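Local coordinates for VgrG protein (Vibrio cholerae, PDB 4DTH), which binds ATP and magnesium ions through its actin cross-linking domain and, as a toxin, probably joins G-actin molecules covalently to one another, at residues Pro73-Gly78 with Ile157-Gln162; Ala102-Arg107 with Gln360-Lys365; Tyr248-Asp253 with Phe319-Asp324. All coordinates share one frame; numbering follows the deposited sequence.

Interaction 1 (Pro73-Gly78 with Ile157-Gln162); sequences PSLQDG and ISAESQ. With SO4 (sulfate ion), chain G.
Two surface loops of the actin cross-linking domain meet where Ser-74 and Leu-75 pack on the methyl group of Ala-159. Ser-74 OG comes to 3.2 Å from Ala-159 CB, a tight van der Waals approach of a hydroxyl oxygen to a methyl group. The leucine branch adds the apolar part, with Leu-75 CD1 lying 3.8 Å from Ala-159 CB. Leu-75 CG stands anti to the carbonyl carbon (chi1 -65°), which directs the branch at the facing loop, and the short side chain of alanine lets the backbones draw close. A bond of 3.2 Å from Gln-76 N to Pro-73 O tightens the turn that presents both residues. Farther back in the 157-162 loop, away from the patch, backbone amides hold a sulfate ion, probably from the crystallisation liquor: Ser-158 N reaches its O4 at 3.1 Å in a nearly straight bond (169°), and Ile-157 N reaches O3 at 3.2 Å. Asn-155 N bonds it too. Residues 73-78 connect the antiparallel strands 56-68 and 85-97. The other loop connects strands 150-153 and 173-180; beyond helix 101-124, Asn-126 and His-127 hydrogen-bond to the carbonyls of Ala-159 and Ser-158.

Interaction 2 (Ala102-Arg107 with Gln360-Lys365); sequences AAVETR and QSYLPK
A single water joins the two backbones, donating one hydrogen bond to Val-104 O at 2.9 Å and another to Tyr-362 O at 2.8 Å. No direct hydrogen bond crosses between the segments, so this water is the polar link that accompanies an apolar contact. Both methyls of Val-104 meet the Tyr-362 ring obliquely at CD1: CG1 and CG2 each lie 3.6 Å from that atom, and CG2 extends the contact to CE1 at 3.7 Å. With CG1 anti to the backbone N (chi1 169°), the beta-branch puts the two valine methyls side by side, so that both can reach CD1. Tyr-362 OH hydrogen-bonds to Met-98 O, which holds the ring at its polar end as well. In the fold, the loop that follows strand 343-352 is here laid against the first turns of helix 101-124, and Pro-364 packs farther along the same helix on Met-111 and Leu-112. The carboxylate of Glu-105 pairs with Lys-108, whose NZ also donates to Ser-361 O; Lys-365 NZ lies 5.0 Å from Glu-105 OE2, without contact, and the carboxylate probably offsets the nearness of the two lysine ammonium groups. Within the helix, Ala-103 O accepts from Arg-107 N and, at 3.1 Å, from Arg-107 NH1, the two donors approaching from opposite faces of the carbonyl plane.

Interaction 3 (Tyr248-Asp253 with Phe319-Asp324); sequences YINEWD and FQYFQD
A type II' beta turn running from Ile-249 to Trp-252, closed by a 2.8 Å bond from Trp-252 N to Ile-249 O, brings Asn-250 CA to 6.0 Å from Tyr-321 CA on the facing helix. Asn-250 takes the second position of the turn with a positive phi of 55°, a conformation that asparagine tolerates better than most residues with a side chain. Its amide then reaches the last turn of the helix. The nitrogen Asn-250 ND2 approaches Gln-320 OE1 to 2.9 Å, but the angle is too poor for a hydrogen bond, and the two amide planes stand 78° apart. The oxygen Asn-250 OD1 comes instead to the edge of the Tyr-321 ring, in its plane and 3.8 Å from CD1, where the slightly positive ring hydrogens should suit an oxygen. A water that donates to Asn-250 OD1 at 3.1 Å also donates to Asp-324 OD2 at 2.7 Å, tying the turn to the residue just past the helix end. This is loop-to-helix packing in the helical part of the domain: the connection between helices 221-245 and 269-275 folds over the C-terminal end of helix 312-323, and Glu-251 N reinforces it by bonding to Asn-317 OD1 on that helix. In the conformer given, one of two, Ile-249 CG2 lies 4.0 Å from Tyr-321 CB, the side chains crossing at about a right angle, while Ile-249 also rests on Ala-242 of helix 221-245. A chi1 of 177° swings the Tyr-321 ring away from its backbone nitrogen and beside Phe-322; Tyr-321 CD2 lies over the centre of the Phe-322 ring, 3.7 Å above its plane. The tyrosine hydroxyl bonds to Glu-327 O, and Phe-322 stacks with Tyr-235.

How the interactions relate
The three contacts are separate, with no atoms of one touching another. Interactions 2 and 3 lie on opposite sides of the chain's centre, their own centres about 39 Å apart. Neither touches the bound ATP, though the side chain of Tyr-362 is about 10 Å and that of Tyr-321 about 12 Å from it. Interaction 1 is peripheral, about 34 Å from the chain's centre, with its centre about 35 Å from that of interaction 2 and about 49 Å from that of interaction 3. Along the sequence, interaction 3 is nested within the loop that interaction 2 closes, whereas interactions 1 and 2 cross. Strand 343-352, which precedes residues 360-365, carries the magnesium ligand Glu-351.

Interaction 1 (Pro73-Gly78 with Ile157-Gln162)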
# COMPACT_ATOMS: atom_id res chain seq x y z
N PRO A 73 -32.15 5.54 -17.30
CA PRO A 73 -33.40 4.99 -17.85
C PRO A 73 -33.35 4.61 -19.33
O PRO A 73 -33.95 3.62 -19.71
CB PRO A 73 -34.42 6.11 -17.57
CG PRO A 73 -33.86 6.85 -16.43
CD PRO A 73 -32.38 6.85 -16.65
N SER A 74 -32.57 5.35 -20.14
CA SER A 74 -32.41 5.08 -21.57
C SER A 74 -31.61 3.80 -21.86
O SER A 74 -31.54 3.36 -23.02
CB SER A 74 -31.81 6.28 -22.29
OG SER A 74 -30.44 6.44 -21.98
N LEU A 75 -31.01 3.19 -20.82
CA LEU A 75 -30.23 1.97 -20.91
C LEU A 75 -30.83 0.81 -20.12
O LEU A 75 -30.15 -0.19 -19.89
CB LEU A 75 -28.76 2.25 -20.51
CG LEU A 75 -27.97 3.20 -21.43
CD1 LEU A 75 -26.54 3.36 -20.93
CD2 LEU A 75 -27.93 2.70 -22.89
N GLN A 76 -32.13 0.94 -19.73
CA GLN A 76 -32.88 -0.12 -19.03
C GLN A 76 -32.75 -1.39 -19.87
O GLN A 76 -32.97 -1.35 -21.08
CB GLN A 76 -34.36 0.28 -18.90
CG GLN A 76 -34.97 -0.01 -17.53
CD GLN A 76 -36.39 0.50 -17.41
OE1 GLN A 76 -37.36 -0.27 -17.36
NE2 GLN A 76 -36.57 1.81 -17.35
N ASP A 77 -32.35 -2.50 -19.24
CA ASP A 77 -32.08 -3.75 -19.95
C ASP A 77 -32.74 -4.98 -19.30
O ASP A 77 -32.35 -6.11 -19.60
CB ASP A 77 -30.55 -3.95 -20.04
CG ASP A 77 -29.86 -3.96 -18.68
OD1 ASP A 77 -30.56 -3.97 -17.65
OD2 ASP A 77 -28.61 -3.91 -18.66
N GLY A 78 -33.67 -4.74 -18.38
CA GLY A 78 -34.37 -5.80 -17.66
C GLY A 78 -33.51 -6.46 -16.60
O GLY A 78 -33.95 -7.42 -15.96
N ILE A 157 -23.46 8.67 -14.20
CA ILE A 157 -24.86 9.10 -14.06
C ILE A 157 -25.55 9.17 -15.44
O ILE A 157 -26.68 8.70 -15.58
CB ILE A 157 -25.00 10.41 -13.22
CG1 ILE A 157 -24.50 10.18 -11.76
CG2 ILE A 157 -26.45 10.96 -13.24
CD1 ILE A 157 -24.20 11.46 -10.95
N SER A 158 -24.87 9.75 -16.44
CA SER A 158 -25.41 9.90 -17.79
C SER A 158 -25.26 8.63 -18.63
O SER A 158 -24.27 7.91 -18.48
CB SER A 158 -24.74 11.06 -18.51
OG SER A 158 -24.98 12.28 -17.81
N ALA A 159 -26.21 8.40 -19.56
CA ALA A 159 -26.14 7.25 -20.45
C ALA A 159 -24.97 7.39 -21.44
O ALA A 159 -24.36 6.38 -21.80
CB ALA A 159 -27.44 7.09 -21.22
N GLU A 160 -24.65 8.62 -21.85
CA GLU A 160 -23.56 8.89 -22.79
C GLU A 160 -22.38 9.60 -22.15
O GLU A 160 -22.57 10.39 -21.22
CB GLU A 160 -24.05 9.72 -23.98
CG GLU A 160 -25.08 9.00 -24.83
CD GLU A 160 -25.69 9.82 -25.95
OE1 GLU A 160 -25.05 10.79 -26.42
OE2 GLU A 160 -26.83 9.49 -26.36
N SER A 161 -21.18 9.38 -22.70
CA SER A 161 -19.95 10.02 -22.23
C SER A 161 -19.86 11.49 -22.71
O SER A 161 -20.70 11.96 -23.48
CB SER A 161 -18.74 9.28 -22.79
OG SER A 161 -18.54 9.63 -24.15
N GLN A 162 -18.80 12.18 -22.27
CA GLN A 162 -18.44 13.51 -22.74
C GLN A 162 -17.17 13.36 -23.62
O GLN A 162 -16.34 14.27 -23.70
CB GLN A 162 -18.20 14.46 -21.56
CG GLN A 162 -19.50 14.99 -20.96
CD GLN A 162 -19.21 15.85 -19.77
OE1 GLN A 162 -19.03 15.37 -18.66
NE2 GLN A 162 -19.14 17.16 -19.99
S SO4 G . -21.62 11.84 -15.34
O1 SO4 G . -22.47 13.00 -15.66
O2 SO4 G . -20.20 12.25 -15.46
O3 SO4 G . -21.90 11.40 -13.97
O4 SO4 G . -21.93 10.73 -16.27

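Interaction 2 (Ala102-Arg107 with Gln360-Lys365)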
# COMPACT_ATOMS: atom_id res chain seq x y z
N ALA A 102 12.41 -4.77 -17.81
CA ALA A 102 11.37 -5.32 -18.70
C ALA A 102 10.02 -5.46 -17.98
O ALA A 102 8.99 -5.08 -18.53
CB ALA A 102 11.80 -6.66 -19.28
N ALA A 103 10.03 -5.99 -16.73
CA ALA A 103 8.80 -6.16 -15.94
C ALA A 103 8.17 -4.81 -15.58
O ALA A 103 6.95 -4.67 -15.66
CB ALA A 103 9.09 -6.96 -14.68
N VAL A 104 9.00 -3.81 -15.23
CA VAL A 104 8.53 -2.46 -14.89
C VAL A 104 7.89 -1.82 -16.13
O VAL A 104 6.80 -1.25 -16.05
CB VAL A 104 9.70 -1.59 -14.32
CG1 VAL A 104 9.30 -0.12 -14.20
CG2 VAL A 104 10.18 -2.13 -12.98
N GLU A 105 8.58 -1.93 -17.26
CA GLU A 105 8.12 -1.36 -18.52
C GLU A 105 6.85 -2.01 -19.03
O GLU A 105 5.96 -1.29 -19.48
CB GLU A 105 9.25 -1.39 -19.57
CG GLU A 105 9.31 -0.13 -20.42
CD GLU A 105 9.19 1.21 -19.73
OE1 GLU A 105 9.86 1.43 -18.69
OE2 GLU A 105 8.43 2.06 -20.24
N THR A 106 6.76 -3.35 -18.96
CA THR A 106 5.56 -4.07 -19.41
C THR A 106 4.33 -3.64 -18.60
O THR A 106 3.26 -3.46 -19.19
CB THR A 106 5.78 -5.59 -19.42
OG1 THR A 106 6.98 -5.87 -20.14
CG2 THR A 106 4.62 -6.34 -20.08
N ARG A 107 4.48 -3.43 -17.27
CA ARG A 107 3.36 -2.98 -16.43
C ARG A 107 2.87 -1.60 -16.87
O ARG A 107 1.67 -1.41 -17.02
CB ARG A 107 3.75 -2.97 -14.95
CG ARG A 107 3.71 -4.35 -14.31
CD ARG A 107 4.78 -4.50 -13.23
NE ARG A 107 4.65 -5.79 -12.56
CZ ARG A 107 5.01 -6.96 -13.07
NH1 ARG A 107 5.60 -7.02 -14.26
NH2 ARG A 107 4.78 -8.08 -12.40
N GLN A 360 9.61 7.94 -10.04
CA GLN A 360 8.70 8.32 -11.13
C GLN A 360 8.78 7.44 -12.37
O GLN A 360 7.75 7.25 -13.04
CB GLN A 360 8.85 9.78 -11.53
CG GLN A 360 8.18 10.73 -10.54
CD GLN A 360 6.65 10.79 -10.65
OE1 GLN A 360 6.00 10.21 -11.54
NE2 GLN A 360 6.06 11.54 -9.75
N SER A 361 10.00 6.90 -12.67
CA SER A 361 10.22 6.05 -13.84
C SER A 361 9.42 4.73 -13.77
O SER A 361 9.24 4.08 -14.80
CB SER A 361 11.71 5.77 -14.02
OG SER A 361 12.23 5.06 -12.91
N TYR A 362 8.94 4.33 -12.57
CA TYR A 362 8.16 3.10 -12.38
C TYR A 362 6.67 3.31 -12.71
O TYR A 362 5.92 2.34 -12.78
CB TYR A 362 8.30 2.60 -10.93
CG TYR A 362 9.70 2.12 -10.59
CD1 TYR A 362 10.07 0.80 -10.81
CD2 TYR A 362 10.64 2.98 -10.04
CE1 TYR A 362 11.36 0.34 -10.51
CE2 TYR A 362 11.93 2.54 -9.72
CZ TYR A 362 12.28 1.22 -9.96
OH TYR A 362 13.54 0.77 -9.67
N LEU A 363 6.25 4.57 -12.86
CA LEU A 363 4.85 4.91 -13.05
C LEU A 363 4.49 5.25 -14.50
O LEU A 363 5.24 5.97 -15.16
CB LEU A 363 4.43 6.05 -12.10
CG LEU A 363 4.08 5.71 -10.62
CD1 LEU A 363 2.83 4.83 -10.51
CD2 LEU A 363 5.26 5.09 -9.87
N PRO A 364 3.34 4.75 -15.00
CA PRO A 364 2.93 5.10 -16.37
C PRO A 364 2.47 6.55 -16.44
O PRO A 364 1.91 7.08 -15.48
CB PRO A 364 1.79 4.13 -16.66
CG PRO A 364 1.22 3.79 -15.32
CD PRO A 364 2.34 3.89 -14.32
N LYS A 365 2.72 7.19 -17.59
CA LYS A 365 2.36 8.59 -17.82
C LYS A 365 1.47 8.68 -19.05
O LYS A 365 1.88 8.21 -20.11
CB LYS A 365 3.64 9.46 -18.02
CG LYS A 365 4.96 8.86 -17.48
CD LYS A 365 5.84 8.20 -18.58
CE LYS A 365 7.06 7.49 -18.02
NZ LYS A 365 7.92 6.91 -19.09
O HOH W 1 5.78 -0.34 -13.48

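Interaction 3 (Tyr248-Asp253 with Phe319-Asp324)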
# COMPACT_ATOMS: atom_id res chain seq x y z
N TYR A 248 -7.72 7.54 18.96
CA TYR A 248 -7.91 6.58 20.04
C TYR A 248 -7.06 5.35 19.70
O TYR A 248 -7.36 4.65 18.73
CB TYR A 248 -9.40 6.18 20.15
CG TYR A 248 -10.22 7.24 20.84
CD1 TYR A 248 -10.69 8.36 20.14
CD2 TYR A 248 -10.53 7.14 22.19
CE1 TYR A 248 -11.42 9.36 20.78
CE2 TYR A 248 -11.28 8.12 22.84
CZ TYR A 248 -11.71 9.24 22.13
OH TYR A 248 -12.46 10.20 22.76
N ILE A 249 -5.97 5.13 20.48
CA ILE A 249 -5.02 4.00 20.36
C ILE A 249 -5.21 3.11 21.56
O ILE A 249 -4.93 3.55 22.68
CB ILE A 249 -3.52 4.45 20.32
CG1 ILE A 249 -3.24 5.57 19.29
CG2 ILE A 249 -2.55 3.24 20.18
CD1 ILE A 249 -3.26 5.17 17.85
N ASN A 250 -5.62 1.84 21.34
CA ASN A 250 -5.81 0.88 22.44
C ASN A 250 -6.78 1.49 23.46
O ASN A 250 -7.88 1.88 23.07
CB ASN A 250 -4.46 0.48 23.09
CG ASN A 250 -4.07 -0.94 22.92
OD1 ASN A 250 -4.56 -1.64 22.02
ND2 ASN A 250 -3.13 -1.36 23.73
N GLU A 251 -6.30 1.72 24.70
CA GLU A 251 -7.11 2.33 25.76
C GLU A 251 -6.80 3.82 25.98
O GLU A 251 -7.41 4.43 26.85
CB GLU A 251 -6.99 1.53 27.07
CG GLU A 251 -7.71 0.19 27.03
CD GLU A 251 -7.49 -0.70 28.24
OE1 GLU A 251 -7.87 -0.29 29.36
OE2 GLU A 251 -6.96 -1.82 28.06
N TRP A 252 -5.89 4.42 25.17
CA TRP A 252 -5.56 5.84 25.31
C TRP A 252 -6.65 6.71 24.73
O TRP A 252 -7.06 6.51 23.58
CB TRP A 252 -4.22 6.20 24.65
CG TRP A 252 -3.82 7.63 24.89
CD1 TRP A 252 -3.32 8.16 26.05
CD2 TRP A 252 -3.84 8.70 23.93
NE1 TRP A 252 -3.05 9.50 25.87
CE2 TRP A 252 -3.32 9.85 24.58
CE3 TRP A 252 -4.20 8.80 22.58
CZ2 TRP A 252 -3.17 11.07 23.92
CZ3 TRP A 252 -4.07 10.02 21.93
CH2 TRP A 252 -3.54 11.14 22.59
N ASP A 253 -7.12 7.66 25.54
CA ASP A 253 -8.18 8.59 25.17
C ASP A 253 -7.57 9.98 24.96
O ASP A 253 -7.14 10.61 25.93
CB ASP A 253 -9.27 8.60 26.26
CG ASP A 253 -10.41 9.57 26.04
OD1 ASP A 253 -10.40 10.29 25.01
OD2 ASP A 253 -11.30 9.65 26.91
N PHE A 319 3.01 1.19 23.09
CA PHE A 319 3.86 0.01 23.28
C PHE A 319 3.05 -1.28 23.21
O PHE A 319 3.37 -2.14 22.39
CB PHE A 319 4.70 0.11 24.57
CG PHE A 319 5.71 -1.00 24.71
CD1 PHE A 319 5.36 -2.22 25.29
CD2 PHE A 319 7.01 -0.85 24.23
CE1 PHE A 319 6.29 -3.26 25.38
CE2 PHE A 319 7.94 -1.89 24.33
CZ PHE A 319 7.57 -3.09 24.91
N GLN A 320 1.95 -1.40 24.00
CA GLN A 320 1.08 -2.59 24.03
C GLN A 320 0.42 -2.84 22.67
O GLN A 320 0.35 -3.99 22.22
CB GLN A 320 0.01 -2.47 25.13
CG GLN A 320 -0.74 -3.80 25.40
CD GLN A 320 -2.06 -3.67 26.13
OE1 GLN A 320 -2.60 -2.58 26.34
NE2 GLN A 320 -2.64 -4.80 26.51
N TYR A 321 -0.07 -1.77 22.02
CA TYR A 321 -0.72 -1.86 20.73
C TYR A 321 0.17 -2.60 19.73
O TYR A 321 -0.28 -3.56 19.11
CB TYR A 321 -1.07 -0.46 20.20
CG TYR A 321 -1.68 -0.48 18.82
CD1 TYR A 321 -3.01 -0.84 18.62
CD2 TYR A 321 -0.92 -0.15 17.70
CE1 TYR A 321 -3.57 -0.87 17.35
CE2 TYR A 321 -1.46 -0.18 16.42
CZ TYR A 321 -2.79 -0.54 16.25
OH TYR A 321 -3.34 -0.57 15.00
N PHE A 322 1.43 -2.16 19.59
CA PHE A 322 2.35 -2.79 18.65
C PHE A 322 2.82 -4.17 19.08
O PHE A 322 3.10 -5.01 18.21
CB PHE A 322 3.50 -1.85 18.29
CG PHE A 322 3.06 -0.72 17.39
CD1 PHE A 322 2.46 -0.98 16.16
CD2 PHE A 322 3.24 0.61 17.78
CE1 PHE A 322 2.03 0.07 15.33
CE2 PHE A 322 2.81 1.66 16.95
CZ PHE A 322 2.22 1.38 15.72
N GLN A 323 2.91 -4.41 20.39
CA GLN A 323 3.34 -5.68 20.98
C GLN A 323 2.32 -6.81 20.68
O GLN A 323 2.73 -7.92 20.36
CB GLN A 323 3.57 -5.49 22.49
CG GLN A 323 3.64 -6.76 23.32
CD GLN A 323 3.73 -6.40 24.78
OE1 GLN A 323 2.72 -6.19 25.46
NE2 GLN A 323 4.96 -6.27 25.27
N ASP A 324 0.99 -6.50 20.75
CA ASP A 324 -0.09 -7.44 20.49
C ASP A 324 -0.36 -7.61 18.98
O ASP A 324 -1.37 -8.21 18.60
CB ASP A 324 -1.34 -7.03 21.28
CG ASP A 324 -1.15 -7.01 22.80
OD1 ASP A 324 -0.06 -7.42 23.27
OD2 ASP A 324 -2.08 -6.56 23.50
O HOH W 2 -3.50 -4.57 22.25